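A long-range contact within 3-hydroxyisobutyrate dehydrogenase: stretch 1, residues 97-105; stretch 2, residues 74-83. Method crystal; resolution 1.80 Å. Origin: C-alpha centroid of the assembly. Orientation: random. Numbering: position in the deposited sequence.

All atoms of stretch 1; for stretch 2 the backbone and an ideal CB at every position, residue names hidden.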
ATOM      1  N   ALA A  97      -3.634 -17.134  31.204  1.00 21.01           N
ATOM      2  CA  ALA A  97      -3.602 -15.871  30.471  1.00 20.23           C
ATOM      3  C   ALA A  97      -4.695 -15.714  29.425  1.00 20.92           C
ATOM      4  O   ALA A  97      -5.160 -16.687  28.835  1.00 20.88           O
ATOM      5  CB  ALA A  97      -2.240 -15.699  29.811  1.00 19.13           C
ATOM      6  N   VAL A  98      -5.107 -14.470  29.204  1.00 20.31           N
ATOM      7  CA  VAL A  98      -6.114 -14.177  28.199  1.00 19.97           C
ATOM      8  C   VAL A  98      -5.475 -13.240  27.185  1.00 19.35           C
ATOM      9  O   VAL A  98      -5.011 -12.159  27.537  1.00 20.30           O
ATOM     10  CB  VAL A  98      -7.351 -13.479  28.788  1.00 20.88           C
ATOM     11  CG1 VAL A  98      -8.320 -13.140  27.669  1.00 20.28           C
ATOM     12  CG2 VAL A  98      -8.021 -14.375  29.809  1.00 20.85           C
HETATM   13  N   MSE A  99      -5.428 -13.677  25.933  1.00 19.18           N
HETATM   14  CA  MSE A  99      -4.853 -12.878  24.865  1.00 18.92           C
HETATM   15  C   MSE A  99      -6.018 -12.290  24.076  1.00 18.06           C
HETATM   16  O   MSE A  99      -6.699 -13.006  23.341  1.00 17.94           O
HETATM   17  CB  MSE A  99      -3.994 -13.764  23.964  1.00 20.44           C
HETATM   18  CG  MSE A  99      -3.247 -13.018  22.874  1.00 21.92           C
HETATM   19 SE   MSE A  99      -2.181 -14.216  21.784  1.00 32.85          SE
HETATM   20  CE  MSE A  99      -2.400 -13.366  20.054  1.00 27.02           C
ATOM     21  N   VAL A 100      -6.261 -10.994  24.252  1.00 17.70           N
ATOM     22  CA  VAL A 100      -7.354 -10.330  23.552  1.00 15.95           C
ATOM     23  C   VAL A 100      -6.837  -9.815  22.216  1.00 16.18           C
ATOM     24  O   VAL A 100      -5.986  -8.927  22.168  1.00 15.76           O
ATOM     25  CB  VAL A 100      -7.925  -9.156  24.383  1.00 16.64           C
ATOM     26  CG1 VAL A 100      -9.105  -8.522  23.656  1.00 17.27           C
ATOM     27  CG2 VAL A 100      -8.365  -9.657  25.755  1.00 18.88           C
ATOM     28  N   SER A 101      -7.344 -10.392  21.132  1.00 14.97           N
ATOM     29  CA  SER A 101      -6.920 -10.011  19.795  1.00 16.14           C
ATOM     30  C   SER A 101      -8.114  -9.544  18.965  1.00 17.52           C
ATOM     31  O   SER A 101      -8.610 -10.255  18.091  1.00 16.93           O
ATOM     32  CB  SER A 101      -6.234 -11.197  19.124  1.00 16.86           C
ATOM     33  OG  SER A 101      -5.135 -11.643  19.910  1.00 16.63           O
ATOM     34  N   SER A 102      -8.570  -8.335  19.258  1.00 17.46           N
ATOM     35  CA  SER A 102      -9.708  -7.745  18.564  1.00 17.13           C
ATOM     36  C   SER A 102      -9.269  -6.355  18.104  1.00 18.34           C
ATOM     37  O   SER A 102      -8.103  -6.138  17.794  1.00 18.25           O
ATOM     38  CB  SER A 102     -10.887  -7.640  19.540  1.00 18.13           C
ATOM     39  OG  SER A 102     -12.022  -7.032  18.950  1.00 23.40           O
ATOM     40  N   THR A 103     -10.205  -5.419  18.038  1.00 17.62           N
ATOM     41  CA  THR A 103      -9.868  -4.051  17.664  1.00 18.81           C
ATOM     42  C   THR A 103     -10.685  -3.187  18.610  1.00 18.79           C
ATOM     43  O   THR A 103     -11.828  -2.828  18.319  1.00 18.69           O
ATOM     44  CB  THR A 103     -10.226  -3.741  16.197  1.00 18.87           C
ATOM     45  OG1 THR A 103      -9.521  -4.642  15.335  1.00 20.21           O
ATOM     46  CG2 THR A 103      -9.828  -2.321  15.841  1.00 20.14           C
ATOM     47  N   ILE A 104     -10.084  -2.874  19.751  1.00 17.77           N
ATOM     48  CA  ILE A 104     -10.750  -2.105  20.789  1.00 19.39           C
ATOM     49  C   ILE A 104      -9.971  -0.855  21.200  1.00 19.15           C
ATOM     50  O   ILE A 104      -8.812  -0.680  20.835  1.00 18.71           O
ATOM     51  CB  ILE A 104     -10.978  -3.009  22.028  1.00 20.01           C
ATOM     52  CG1 ILE A 104      -9.638  -3.377  22.678  1.00 19.54           C
ATOM     53  CG2 ILE A 104     -11.708  -4.274  21.609  1.00 20.71           C
ATOM     54  CD1 ILE A 104      -9.759  -4.335  23.865  1.00 18.78           C
ATOM     55  N   SER A 105     -10.612   0.010  21.978  1.00 18.85           N
ATOM     56  CA  SER A 105      -9.969   1.233  22.428  1.00 20.29           C
ATOM     57  C   SER A 105      -8.952   0.903  23.508  1.00 20.18           C
ATOM     58  O   SER A 105      -9.005  -0.168  24.120  1.00 20.96           O
ATOM     59  CB  SER A 105     -11.004   2.198  23.001  1.00 19.72           C
ATOM     60  OG  SER A 105     -11.487   1.724  24.244  1.00 17.60           O
ATOM     61  N   UNK A  74     -15.422  -6.903  18.155  1.00 23.50           N
ATOM     62  CA  UNK A  74     -15.365  -5.726  19.014  1.00 24.40           C
ATOM     63  C   UNK A  74     -15.300  -5.979  20.515  1.00 23.54           C
ATOM     64  O   UNK A  74     -15.378  -7.118  20.980  1.00 23.15           O
ATOM     65  CB  UNK A  74     -16.591  -4.856  18.728  1.00 24.40           C
ATOM     66  N   UNK A  75     -15.169  -4.886  21.263  1.00 23.09           N
ATOM     67  CA  UNK A  75     -15.085  -4.926  22.717  1.00 24.04           C
ATOM     68  C   UNK A  75     -16.330  -5.541  23.339  1.00 25.24           C
ATOM     69  O   UNK A  75     -16.245  -6.279  24.325  1.00 24.74           O
ATOM     70  CB  UNK A  75     -14.869  -3.517  23.271  1.00 24.04           C
ATOM     71  N   UNK A  76     -17.487  -5.228  22.765  1.00 25.64           N
ATOM     72  CA  UNK A  76     -18.741  -5.755  23.284  1.00 26.80           C
ATOM     73  C   UNK A  76     -18.683  -7.278  23.284  1.00 26.84           C
ATOM     74  O   UNK A  76     -19.075  -7.923  24.257  1.00 27.76           O
ATOM     75  CB  UNK A  76     -19.929  -5.255  22.459  1.00 26.80           C
ATOM     76  N   UNK A  77     -18.181  -7.846  22.193  1.00 27.12           N
ATOM     77  CA  UNK A  77     -18.072  -9.291  22.077  1.00 26.56           C
ATOM     78  C   UNK A  77     -16.990  -9.860  22.995  1.00 26.16           C
ATOM     79  O   UNK A  77     -17.112 -10.985  23.481  1.00 25.73           O
ATOM     80  CB  UNK A  77     -17.781  -9.677  20.625  1.00 26.56           C
ATOM     81  N   UNK A  78     -15.934  -9.088  23.239  1.00 23.89           N
ATOM     82  CA  UNK A  78     -14.875  -9.549  24.130  1.00 23.03           C
ATOM     83  C   UNK A  78     -15.468  -9.642  25.531  1.00 22.85           C
ATOM     84  O   UNK A  78     -15.289 -10.640  26.230  1.00 22.01           O
ATOM     85  CB  UNK A  78     -13.662  -8.617  24.096  1.00 23.03           C
ATOM     86  N   UNK A  79     -16.183  -8.595  25.931  1.00 22.57           N
ATOM     87  CA  UNK A  79     -16.809  -8.562  27.243  1.00 24.50           C
ATOM     88  C   UNK A  79     -17.839  -9.673  27.427  1.00 25.44           C
ATOM     89  O   UNK A  79     -17.977 -10.214  28.524  1.00 25.55           O
ATOM     90  CB  UNK A  79     -17.471  -7.201  27.467  1.00 24.50           C
ATOM     91  N   UNK A  80     -18.562 -10.018  26.363  1.00 26.16           N
ATOM     92  CA  UNK A  80     -19.562 -11.079  26.451  1.00 28.40           C
ATOM     93  C   UNK A  80     -18.908 -12.444  26.633  1.00 27.49           C
ATOM     94  O   UNK A  80     -19.454 -13.315  27.309  1.00 27.84           O
ATOM     95  CB  UNK A  80     -20.443 -11.083  25.200  1.00 28.40           C
ATOM     96  N   UNK A  81     -17.738 -12.629  26.035  1.00 26.16           N
ATOM     97  CA  UNK A  81     -17.015 -13.889  26.164  1.00 25.58           C
ATOM     98  C   UNK A  81     -16.428 -14.006  27.573  1.00 25.52           C
ATOM     99  O   UNK A  81     -16.427 -15.083  28.175  1.00 26.27           O
ATOM    100  CB  UNK A  81     -15.912 -13.990  25.109  1.00 25.58           C
ATOM    101  N   UNK A  82     -15.955 -12.880  28.103  1.00 23.99           N
ATOM    102  CA  UNK A  82     -15.331 -12.854  29.422  1.00 24.20           C
ATOM    103  C   UNK A  82     -16.255 -12.640  30.614  1.00 24.74           C
ATOM    104  O   UNK A  82     -16.140 -13.343  31.621  1.00 22.44           O
ATOM    105  CB  UNK A  82     -14.272 -11.750  29.436  1.00 24.20           C
ATOM    106  N   UNK A  83     -17.158 -11.671  30.512  1.00 25.01           N
ATOM    107  CA  UNK A  83     -18.064 -11.373  31.619  1.00 27.25           C
ATOM    108  C   UNK A  83     -19.536 -11.381  31.214  1.00 27.65           C
ATOM    109  O   UNK A  83     -20.062 -12.392  30.750  1.00 28.85           O
ATOM    110  CB  UNK A  83     -17.711 -10.010  32.218  1.00 27.25           C
TER

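Stretch 1 runs as a strand from A97 to V100 and continues as a loop; its side chains of V98, V100, S102 and I104 all point toward the backbone of stretch 2, which is helical from 75 to 82. They offer it a largely apolar surface, interrupted by the hydroxyl of S102.

Position 74 precedes the first helical turn, and its phi/psi of -143/176 is extended. CA-to-CB points away from stretch 1, so the side chain is free to serve its own helix; S, T, D or N could cap it, while G would merely be tolerated. The residue is N74, whose OD1 accepts a capping hydrogen bond from the backbone N of position 77 at 2.8 Å. The backbone N of N74 lies 3.5 Å from S102 OG, but the angle is too poor for a hydrogen bond.

At 75 the CA atoms come nearest, the CA of 75 and the CA of I104 lying 5.5 Å apart. CB points sideways, and the ideal CB is already 3.7 Å from I104 CG2, so a small residue such as A or S fits readily, while a longer one would have to lead away from the isoleucine. A75 is found, its methyl CB packing on I104 CG2 at 3.7 Å. A water joins the two stretches here, accepting from A75 N at 2.9 Å and donating to T103 O at 3.1 Å.

Position 76 points away and 77 sideways, neither with any atom of stretch 1 within 5.5 Å of its ideal CB; many helix-compatible residues would serve. They are A76 and Q77.

Position 78, one helical turn after 74, points toward stretch 1. Its ideal CB lies 4.6 Å from V100 CG1 and 5.4 Å from both I104 CG2 and S102 CB, a setting for a medium-sized apolar side chain: V, I, L or perhaps M. V78, in the t rotamer, places CG1 3.9 Å from V100 CG1 and CG2 4.0 Å from S102 CB.

Positions 79, 80 and 81 make no contact with stretch 1, which sets little limit on them. R79 starts sideways, though its end comes nearer, and its guanidinium is hydrogen-bonded elsewhere in the structure; Q80 and V81 follow.

At 82 CB again points toward stretch 1, but the backbones have diverged: the CA of 82 is 9.4 Å from V98 CA. A longer apolar side chain, such as leucine, methionine, isoleucine or phenylalanine, would best bridge the gap. L82 does so, with CD2 4.2 Å from V98 CG1.

Position 83 is out of reach and little constrained; it is F83, whose N donates to R79 O at 2.6 Å.

Stretch 2 (74-83) NAAQVRQVLF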
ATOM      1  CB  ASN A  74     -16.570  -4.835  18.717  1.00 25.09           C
ATOM      2  CG  ASN A  74     -17.873  -5.581  18.857  1.00 27.23           C
ATOM      3  OD1 ASN A  74     -18.137  -6.197  19.889  1.00 25.95           O
ATOM      4  ND2 ASN A  74     -18.695  -5.538  17.818  1.00 27.47           N
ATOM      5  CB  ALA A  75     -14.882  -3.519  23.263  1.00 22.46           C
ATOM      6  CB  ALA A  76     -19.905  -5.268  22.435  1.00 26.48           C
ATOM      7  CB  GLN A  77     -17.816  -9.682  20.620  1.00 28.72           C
ATOM      8  CG  GLN A  77     -19.077  -9.627  19.758  1.00 32.16           C
ATOM      9  CD  GLN A  77     -18.802  -9.796  18.273  1.00 34.33           C
ATOM     10  OE1 GLN A  77     -17.983 -10.621  17.867  1.00 36.02           O
ATOM     11  NE2 GLN A  77     -19.504  -9.023  17.452  1.00 36.58           N
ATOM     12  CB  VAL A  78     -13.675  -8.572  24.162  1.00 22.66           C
ATOM     13  CG1 VAL A  78     -12.645  -9.051  25.176  1.00 21.71           C
ATOM     14  CG2 VAL A  78     -13.039  -8.475  22.781  1.00 21.81           C
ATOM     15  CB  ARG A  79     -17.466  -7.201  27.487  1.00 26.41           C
ATOM     16  CG  ARG A  79     -16.473  -6.068  27.709  1.00 27.90           C
ATOM     17  CD  ARG A  79     -17.176  -4.838  28.256  1.00 30.83           C
ATOM     18  NE  ARG A  79     -16.236  -3.908  28.878  1.00 32.20           N
ATOM     19  CZ  ARG A  79     -15.544  -2.981  28.224  1.00 33.35           C
ATOM     20  NH1 ARG A  79     -15.685  -2.840  26.912  1.00 34.22           N
ATOM     21  NH2 ARG A  79     -14.703  -2.197  28.886  1.00 33.06           N
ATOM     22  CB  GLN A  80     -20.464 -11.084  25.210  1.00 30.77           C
ATOM     23  CG  GLN A  80     -21.483  -9.947  25.200  1.00 38.22           C
ATOM     24  CD  GLN A  80     -22.434  -9.996  24.009  1.00 41.71           C
ATOM     25  OE1 GLN A  80     -23.143 -10.988  23.800  1.00 44.66           O
ATOM     26  NE2 GLN A  80     -22.459  -8.918  23.226  1.00 42.72           N
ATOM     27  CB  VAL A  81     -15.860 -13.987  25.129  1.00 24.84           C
ATOM     28  CG1 VAL A  81     -14.924 -15.143  25.485  1.00 24.20           C
ATOM     29  CG2 VAL A  81     -16.431 -14.201  23.733  1.00 24.33           C
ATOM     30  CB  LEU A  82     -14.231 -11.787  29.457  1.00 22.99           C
ATOM     31  CG  LEU A  82     -13.025 -12.015  28.545  1.00 23.24           C
ATOM     32  CD1 LEU A  82     -12.026 -10.885  28.730  1.00 23.22           C
ATOM     33  CD2 LEU A  82     -12.374 -13.352  28.877  1.00 22.66           C
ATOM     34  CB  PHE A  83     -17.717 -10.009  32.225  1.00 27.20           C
ATOM     35  CG  PHE A  83     -16.249  -9.677  32.183  1.00 27.45           C
ATOM     36  CD1 PHE A  83     -15.731  -8.890  31.156  1.00 27.36           C
ATOM     37  CD2 PHE A  83     -15.383 -10.162  33.158  1.00 26.54           C
ATOM     38  CE1 PHE A  83     -14.371  -8.590  31.101  1.00 27.88           C
ATOM     39  CE2 PHE A  83     -14.020  -9.868  33.112  1.00 27.58           C
ATOM     40  CZ  PHE A  83     -13.513  -9.080  32.079  1.00 27.37           C
TER
HETATM   41  O   HOH W   1     -14.431  -2.414  19.983  1.00 27.50           O
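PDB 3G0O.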